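Local structure of esterase (Xanthomonas oryzae pv. oryzae, 3H2I) at residues A[110-115]-A[384-389]; A[318-323]-A[345-350]. The protein hydrolyses ester bonds as a cell wall-degrading esterase that Xanthomonas oryzae uses as a virulence factor against rice. The protein carries 1 engineered substitution. One frame throughout, in Å; residues are numbered along the deposited sequence.

Both contacts belong to the alpha/beta part of the esterase and lie apart, with centres about 25 Å from each other and nearest atoms about 12 Å. Contact 1 is largely buried and joins two helices, 108-114 and the C-terminal 376-396. Contact 2 sits at the surface, where the loop before strand 328-332 lies on helix 342-352. The two hold no helix or strand in common. In each, one side chain gives a hydrogen bond to a backbone carbonyl: a buried arginine in contact 1 and a serine hydroxyl in contact 2. Arginine chains pack on branched residues in the first; a single leucine supplies most of the apolar touch in the second.

Contact 1: A[110-115]-A[384-389]; sequences VTRLAS and CIVVVR
Two helices of the alpha/beta-hydrolase core run side by side here, 110-114 and 384-389, their axes 10.1 Å apart at closest approach and 18° from parallel. I385 CG2 sits between R112 and L113, 3.8 Å from R112 CB, and the L113 side chain crosses that of I385 at about a right angle. Next to it, V386 CG2 comes 3.8 Å from R112 CD and covers one face of the R112 guanidinium, off toward the rim. R112 NE and NH1 form salt bridges with E382 and E38, respectively. R389 reaches back across the gap. R389 CG, anti to its own backbone N (chi1 -176°), lies 4.0 Å from L113 CD2, the two side chains running past one another in opposed directions; a bend at chi3 then brings the guanidinium to the last turn of the partner helix. There R389 NH1 gives a nearly straight bond (165°) to R112 O at 3.1 Å, in the carbonyl plane on a lone pair, with the oxygen in the guanidinium plane as well. With NH2 of R389 salt-bridged to E38, the guanidinium is held at more than one nitrogen. E38 thus serves both arginines and probably offsets their like charges, R112 NH1 and R389 NH1 being 5.2 Å apart. The wider, pi-type turn at 110-114 contains the accepting carbonyl. C384, disulfide-bonded to C331, ties the C-terminal helix to strand 328-332, and I385 also packs on strand 198-205: helices laid beside one another against the central sheet, as in the alpha/beta-hydrolase fold.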
ATOM      1  N   VAL A 110     -13.807  -1.515   6.936  1.00 29.84           N
ATOM      2  CA  VAL A 110     -14.930  -2.011   7.734  1.00 30.25           C
ATOM      3  C   VAL A 110     -16.270  -1.681   7.073  1.00 30.18           C
ATOM      4  O   VAL A 110     -17.088  -2.566   6.824  1.00 30.39           O
ATOM      5  CB  VAL A 110     -14.959  -1.371   9.139  1.00 29.01           C
ATOM      6  CG1 VAL A 110     -16.184  -1.858   9.905  1.00 28.60           C
ATOM      7  CG2 VAL A 110     -13.689  -1.706   9.899  1.00 29.90           C
ATOM      8  N   THR A 111     -16.482  -0.401   6.781  1.00 31.50           N
ATOM      9  CA  THR A 111     -17.741   0.045   6.183  1.00 31.23           C
ATOM     10  C   THR A 111     -17.996  -0.414   4.749  1.00 30.92           C
ATOM     11  O   THR A 111     -19.138  -0.676   4.379  1.00 30.17           O
ATOM     12  CB  THR A 111     -17.857   1.592   6.205  1.00 33.12           C
ATOM     13  OG1 THR A 111     -16.887   2.155   5.319  1.00 33.78           O
ATOM     14  CG2 THR A 111     -17.618   2.139   7.613  1.00 31.84           C
ATOM     15  N   ARG A 112     -16.945  -0.522   3.942  1.00 30.17           N
ATOM     16  CA  ARG A 112     -17.111  -0.912   2.543  1.00 30.45           C
ATOM     17  C   ARG A 112     -16.804  -2.360   2.167  1.00 30.48           C
ATOM     18  O   ARG A 112     -17.362  -2.878   1.204  1.00 30.73           O
ATOM     19  CB  ARG A 112     -16.268   0.004   1.649  1.00 30.77           C
ATOM     20  CG  ARG A 112     -16.522   1.495   1.840  1.00 29.75           C
ATOM     21  CD  ARG A 112     -17.940   1.882   1.444  1.00 31.27           C
ATOM     22  NE  ARG A 112     -18.104   3.332   1.415  1.00 32.35           N
ATOM     23  CZ  ARG A 112     -19.232   3.954   1.086  1.00 32.65           C
ATOM     24  NH1 ARG A 112     -20.310   3.255   0.755  1.00 31.23           N
ATOM     25  NH2 ARG A 112     -19.277   5.278   1.085  1.00 32.13           N
ATOM     26  N   LEU A 113     -15.920  -3.020   2.904  1.00 30.94           N
ATOM     27  CA  LEU A 113     -15.566  -4.388   2.538  1.00 31.08           C
ATOM     28  C   LEU A 113     -15.957  -5.471   3.538  1.00 31.09           C
ATOM     29  O   LEU A 113     -16.785  -6.323   3.227  1.00 33.32           O
ATOM     30  CB  LEU A 113     -14.066  -4.460   2.245  1.00 31.28           C
ATOM     31  CG  LEU A 113     -13.615  -3.649   1.026  1.00 31.60           C
ATOM     32  CD1 LEU A 113     -12.134  -3.323   1.137  1.00 30.71           C
ATOM     33  CD2 LEU A 113     -13.918  -4.432  -0.246  1.00 31.34           C
ATOM     34  N   ALA A 114     -15.360  -5.457   4.725  1.00 29.67           N
ATOM     35  CA  ALA A 114     -15.686  -6.470   5.727  1.00 29.52           C
ATOM     36  C   ALA A 114     -17.199  -6.550   5.957  1.00 30.92           C
ATOM     37  O   ALA A 114     -17.740  -7.635   6.125  1.00 28.38           O
ATOM     38  CB  ALA A 114     -14.978  -6.164   7.037  1.00 30.52           C
ATOM     39  N   SER A 115     -17.868  -5.397   5.954  1.00 31.05           N
ATOM     40  CA  SER A 115     -19.314  -5.333   6.168  1.00 32.45           C
ATOM     41  C   SER A 115     -20.076  -5.897   4.983  1.00 33.02           C
ATOM     42  O   SER A 115     -21.303  -5.973   5.007  1.00 33.75           O
ATOM     43  CB  SER A 115     -19.763  -3.889   6.392  1.00 31.57           C
ATOM     44  OG  SER A 115     -19.610  -3.135   5.202  1.00 31.59           O
ATOM     45  N   CYS A 384     -12.220   4.478  -4.928  1.00 31.59           N
ATOM     46  CA  CYS A 384     -11.784   3.321  -5.693  1.00 28.89           C
ATOM     47  C   CYS A 384     -12.130   1.993  -5.026  1.00 28.95           C
ATOM     48  O   CYS A 384     -12.270   0.973  -5.703  1.00 26.40           O
ATOM     49  CB  CYS A 384     -10.279   3.391  -5.950  1.00 30.60           C
ATOM     50  SG  CYS A 384      -9.792   4.309  -7.450  1.00 33.53           S
ATOM     51  N   ILE A 385     -12.258   2.000  -3.700  1.00 29.60           N
ATOM     52  CA  ILE A 385     -12.611   0.779  -2.973  1.00 29.87           C
ATOM     53  C   ILE A 385     -13.986   0.316  -3.434  1.00 29.77           C
ATOM     54  O   ILE A 385     -14.192  -0.858  -3.740  1.00 28.03           O
ATOM     55  CB  ILE A 385     -12.682   1.014  -1.446  1.00 31.60           C
ATOM     56  CG1 ILE A 385     -11.279   1.262  -0.884  1.00 31.63           C
ATOM     57  CG2 ILE A 385     -13.334  -0.185  -0.763  1.00 29.20           C
ATOM     58  CD1 ILE A 385     -10.325   0.157  -1.168  1.00 34.16           C
ATOM     59  N   VAL A 386     -14.920   1.260  -3.475  1.00 29.56           N
ATOM     60  CA  VAL A 386     -16.286   0.985  -3.892  1.00 29.00           C
ATOM     61  C   VAL A 386     -16.323   0.506  -5.340  1.00 29.88           C
ATOM     62  O   VAL A 386     -16.968  -0.493  -5.654  1.00 29.10           O
ATOM     63  CB  VAL A 386     -17.169   2.254  -3.746  1.00 28.82           C
ATOM     64  CG1 VAL A 386     -18.547   2.024  -4.370  1.00 31.49           C
ATOM     65  CG2 VAL A 386     -17.317   2.607  -2.272  1.00 30.29           C
ATOM     66  N   VAL A 387     -15.614   1.217  -6.213  1.00 29.66           N
ATOM     67  CA  VAL A 387     -15.578   0.881  -7.632  1.00 30.78           C
ATOM     68  C   VAL A 387     -14.988  -0.482  -7.953  1.00 32.08           C
ATOM     69  O   VAL A 387     -15.614  -1.263  -8.673  1.00 32.33           O
ATOM     70  CB  VAL A 387     -14.817   1.956  -8.441  1.00 31.79           C
ATOM     71  CG1 VAL A 387     -14.453   1.418  -9.819  1.00 30.63           C
ATOM     72  CG2 VAL A 387     -15.692   3.205  -8.578  1.00 31.61           C
ATOM     73  N   VAL A 388     -13.789  -0.768  -7.440  1.00 30.43           N
ATOM     74  CA  VAL A 388     -13.154  -2.054  -7.705  1.00 28.76           C
ATOM     75  C   VAL A 388     -13.960  -3.148  -7.026  1.00 29.22           C
ATOM     76  O   VAL A 388     -14.044  -4.271  -7.524  1.00 30.02           O
ATOM     77  CB  VAL A 388     -11.685  -2.095  -7.208  1.00 27.22           C
ATOM     78  CG1 VAL A 388     -10.893  -0.952  -7.844  1.00 25.93           C
ATOM     79  CG2 VAL A 388     -11.634  -2.009  -5.698  1.00 25.97           C
ATOM     80  N   ARG A 389     -14.569  -2.819  -5.894  1.00 28.90           N
ATOM     81  CA  ARG A 389     -15.391  -3.801  -5.201  1.00 31.54           C
ATOM     82  C   ARG A 389     -16.560  -4.217  -6.099  1.00 31.73           C
ATOM     83  O   ARG A 389     -16.803  -5.405  -6.301  1.00 30.83           O
ATOM     84  CB  ARG A 389     -15.943  -3.219  -3.904  1.00 33.29           C
ATOM     85  CG  ARG A 389     -16.736  -4.219  -3.072  1.00 35.14           C
ATOM     86  CD  ARG A 389     -17.597  -3.499  -2.062  1.00 35.59           C
ATOM     87  NE  ARG A 389     -18.597  -2.678  -2.735  1.00 33.45           N
ATOM     88  CZ  ARG A 389     -19.388  -1.804  -2.122  1.00 35.55           C
ATOM     89  NH1 ARG A 389     -19.297  -1.630  -0.808  1.00 35.26           N
ATOM     90  NH2 ARG A 389     -20.268  -1.101  -2.828  1.00 35.24           N
TER

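Contact 2: A[318-323]-A[345-350]; sequences NLLEWA and QTAIAS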
ATOM      1  N   ASN A 318      10.179  -1.638  -9.883  1.00 30.18           N
ATOM      2  CA  ASN A 318       9.113  -1.309 -10.820  1.00 31.24           C
ATOM      3  C   ASN A 318       8.327  -2.619 -10.903  1.00 30.75           C
ATOM      4  O   ASN A 318       8.871  -3.697 -10.630  1.00 29.25           O
ATOM      5  CB  ASN A 318       9.653  -0.960 -12.220  1.00 32.73           C
ATOM      6  CG  ASN A 318      10.214   0.453 -12.314  1.00 34.71           C
ATOM      7  OD1 ASN A 318       9.701   1.389 -11.693  1.00 37.19           O
ATOM      8  ND2 ASN A 318      11.259   0.619 -13.115  1.00 33.28           N
ATOM      9  N   LEU A 319       7.056  -2.535 -11.269  1.00 31.13           N
ATOM     10  CA  LEU A 319       6.218  -3.723 -11.389  1.00 30.79           C
ATOM     11  C   LEU A 319       5.691  -3.775 -12.821  1.00 31.69           C
ATOM     12  O   LEU A 319       4.481  -3.890 -13.060  1.00 30.39           O
ATOM     13  CB  LEU A 319       5.062  -3.639 -10.384  1.00 30.33           C
ATOM     14  CG  LEU A 319       5.482  -3.607  -8.909  1.00 29.76           C
ATOM     15  CD1 LEU A 319       4.255  -3.383  -8.021  1.00 28.48           C
ATOM     16  CD2 LEU A 319       6.181  -4.926  -8.548  1.00 28.97           C
ATOM     17  N   LEU A 320       6.618  -3.722 -13.774  1.00 32.11           N
ATOM     18  CA  LEU A 320       6.256  -3.692 -15.189  1.00 35.20           C
ATOM     19  C   LEU A 320       6.562  -4.903 -16.058  1.00 34.73           C
ATOM     20  O   LEU A 320       5.763  -5.252 -16.917  1.00 36.31           O
ATOM     21  CB  LEU A 320       6.892  -2.460 -15.837  1.00 33.74           C
ATOM     22  CG  LEU A 320       6.635  -1.150 -15.093  1.00 35.34           C
ATOM     23  CD1 LEU A 320       7.376  -0.004 -15.774  1.00 33.57           C
ATOM     24  CD2 LEU A 320       5.140  -0.888 -15.045  1.00 32.26           C
ATOM     25  N   GLU A 321       7.709  -5.540 -15.844  1.00 37.92           N
ATOM     26  CA  GLU A 321       8.104  -6.681 -16.668  1.00 37.68           C
ATOM     27  C   GLU A 321       7.547  -8.047 -16.291  1.00 37.65           C
ATOM     28  O   GLU A 321       8.277  -8.901 -15.787  1.00 38.20           O
ATOM     29  CB  GLU A 321       9.627  -6.778 -16.723  1.00 38.75           C
ATOM     30  CG  GLU A 321      10.301  -5.465 -17.000  1.00 43.31           C
ATOM     31  CD  GLU A 321      11.768  -5.628 -17.322  1.00 46.56           C
ATOM     32  OE1 GLU A 321      12.430  -6.482 -16.689  1.00 48.40           O
ATOM     33  OE2 GLU A 321      12.260  -4.892 -18.202  1.00 48.82           O
ATOM     34  N   TRP A 322       6.261  -8.258 -16.549  1.00 37.05           N
ATOM     35  CA  TRP A 322       5.628  -9.538 -16.266  1.00 34.71           C
ATOM     36  C   TRP A 322       4.248  -9.625 -16.918  1.00 35.30           C
ATOM     37  O   TRP A 322       3.739  -8.633 -17.440  1.00 33.27           O
ATOM     38  CB  TRP A 322       5.542  -9.787 -14.750  1.00 34.21           C
ATOM     39  CG  TRP A 322       4.754  -8.778 -13.964  1.00 32.72           C
ATOM     40  CD1 TRP A 322       5.042  -7.452 -13.804  1.00 33.18           C
ATOM     41  CD2 TRP A 322       3.557  -9.022 -13.213  1.00 32.14           C
ATOM     42  NE1 TRP A 322       4.097  -6.855 -13.001  1.00 32.65           N
ATOM     43  CE2 TRP A 322       3.176  -7.797 -12.624  1.00 31.65           C
ATOM     44  CE3 TRP A 322       2.770 -10.160 -12.981  1.00 30.23           C
ATOM     45  CZ2 TRP A 322       2.041  -7.674 -11.818  1.00 29.27           C
ATOM     46  CZ3 TRP A 322       1.640 -10.035 -12.182  1.00 31.59           C
ATOM     47  CH2 TRP A 322       1.288  -8.798 -11.609  1.00 29.59           C
ATOM     48  N   ALA A 323       3.660 -10.820 -16.904  1.00 35.83           N
ATOM     49  CA  ALA A 323       2.352 -11.048 -17.517  1.00 36.46           C
ATOM     50  C   ALA A 323       1.305 -11.408 -16.473  1.00 35.88           C
ATOM     51  O   ALA A 323       1.236 -12.542 -16.018  1.00 34.99           O
ATOM     52  CB  ALA A 323       2.456 -12.167 -18.556  1.00 34.22           C
ATOM     53  N   GLN A 345      -1.506   3.273 -16.931  1.00 32.02           N
ATOM     54  CA  GLN A 345      -1.387   3.170 -18.384  1.00 32.81           C
ATOM     55  C   GLN A 345      -0.080   2.514 -18.829  1.00 31.26           C
ATOM     56  O   GLN A 345      -0.089   1.650 -19.701  1.00 31.19           O
ATOM     57  CB  GLN A 345      -1.531   4.559 -19.018  1.00 33.84           C
ATOM     58  CG  GLN A 345      -2.704   5.347 -18.455  1.00 38.83           C
ATOM     59  CD  GLN A 345      -2.817   6.738 -19.036  1.00 40.86           C
ATOM     60  OE1 GLN A 345      -3.229   6.907 -20.180  1.00 44.40           O
ATOM     61  NE2 GLN A 345      -2.445   7.743 -18.252  1.00 41.78           N
ATOM     62  N   THR A 346       1.039   2.912 -18.233  1.00 33.10           N
ATOM     63  CA  THR A 346       2.329   2.327 -18.595  1.00 33.13           C
ATOM     64  C   THR A 346       2.357   0.840 -18.248  1.00 34.63           C
ATOM     65  O   THR A 346       2.834   0.016 -19.032  1.00 36.98           O
ATOM     66  CB  THR A 346       3.501   3.026 -17.858  1.00 33.92           C
ATOM     67  OG1 THR A 346       3.473   4.429 -18.136  1.00 33.51           O
ATOM     68  CG2 THR A 346       4.843   2.458 -18.317  1.00 29.21           C
ATOM     69  N   ALA A 347       1.841   0.494 -17.074  1.00 35.14           N
ATOM     70  CA  ALA A 347       1.819  -0.903 -16.648  1.00 34.09           C
ATOM     71  C   ALA A 347       1.028  -1.746 -17.645  1.00 34.03           C
ATOM     72  O   ALA A 347       1.524  -2.754 -18.154  1.00 33.45           O
ATOM     73  CB  ALA A 347       1.198  -1.023 -15.259  1.00 32.29           C
ATOM     74  N   ILE A 348      -0.202  -1.324 -17.917  1.00 35.11           N
ATOM     75  CA  ILE A 348      -1.070  -2.037 -18.844  1.00 36.78           C
ATOM     76  C   ILE A 348      -0.426  -2.179 -20.222  1.00 37.38           C
ATOM     77  O   ILE A 348      -0.557  -3.218 -20.871  1.00 35.93           O
ATOM     78  CB  ILE A 348      -2.438  -1.325 -18.977  1.00 37.46           C
ATOM     79  CG1 ILE A 348      -3.205  -1.440 -17.651  1.00 35.89           C
ATOM     80  CG2 ILE A 348      -3.244  -1.935 -20.135  1.00 38.56           C
ATOM     81  CD1 ILE A 348      -4.555  -0.742 -17.637  1.00 33.24           C
ATOM     82  N   ALA A 349       0.273  -1.139 -20.665  1.00 36.83           N
ATOM     83  CA  ALA A 349       0.938  -1.180 -21.959  1.00 39.00           C
ATOM     84  C   ALA A 349       2.021  -2.251 -21.940  1.00 40.60           C
ATOM     85  O   ALA A 349       2.178  -3.012 -22.892  1.00 40.55           O
ATOM     86  CB  ALA A 349       1.553   0.178 -22.278  1.00 39.59           C
ATOM     87  N   SER A 350       2.771  -2.301 -20.844  1.00 41.78           N
ATOM     88  CA  SER A 350       3.839  -3.280 -20.693  1.00 41.91           C
ATOM     89  C   SER A 350       3.284  -4.700 -20.603  1.00 42.26           C
ATOM     90  O   SER A 350       3.868  -5.639 -21.142  1.00 42.67           O
ATOM     91  CB  SER A 350       4.658  -2.974 -19.436  1.00 40.41           C
ATOM     92  OG  SER A 350       5.680  -3.938 -19.257  1.00 40.18           O
TER
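A single carbonyl oxygen, L320 O, takes two hydrogen bonds from opposite faces of its plane, one from the helix and one from its own loop. From helix 345-350, S350 OG donates at 2.7 Å to L320 O, standing 59° out of the carbonyl plane and so not on a lone pair. The hydroxyl is put there by the first torsion of S350, which sets OG anti to the backbone N (chi1 178°). From the other face W322 N bonds to L320 O at 3.1 Å, closing an inverse gamma turn centred on E321. The L320 side chain then lies along the helix: CD2 comes 3.7 Å from A347 CA and 4.0 Å from A347 CB, and the small alanine lets the leucine approach the helix backbone closely. L320 CD1 is 4.4 Å from T346 CG2, a looser touch, while the T346 hydroxyl is hydrogen-bonded to Q213. W322 leans back over the loop, where its ring NE1 donates to L319 O at 3.0 Å; the oxygen is near the indole plane, but the nitrogen is well above the carbonyl plane. The same ring meets F351 edge-to-face, adding an aromatic link to helix 342-352. With L319 packed on helix 177-192, this is a loop with an inverse gamma turn, between helix 309-315 and strand 328-332, held to helix 342-352, which packs on edge strand 359-363 of the alpha/beta-hydrolase sheet.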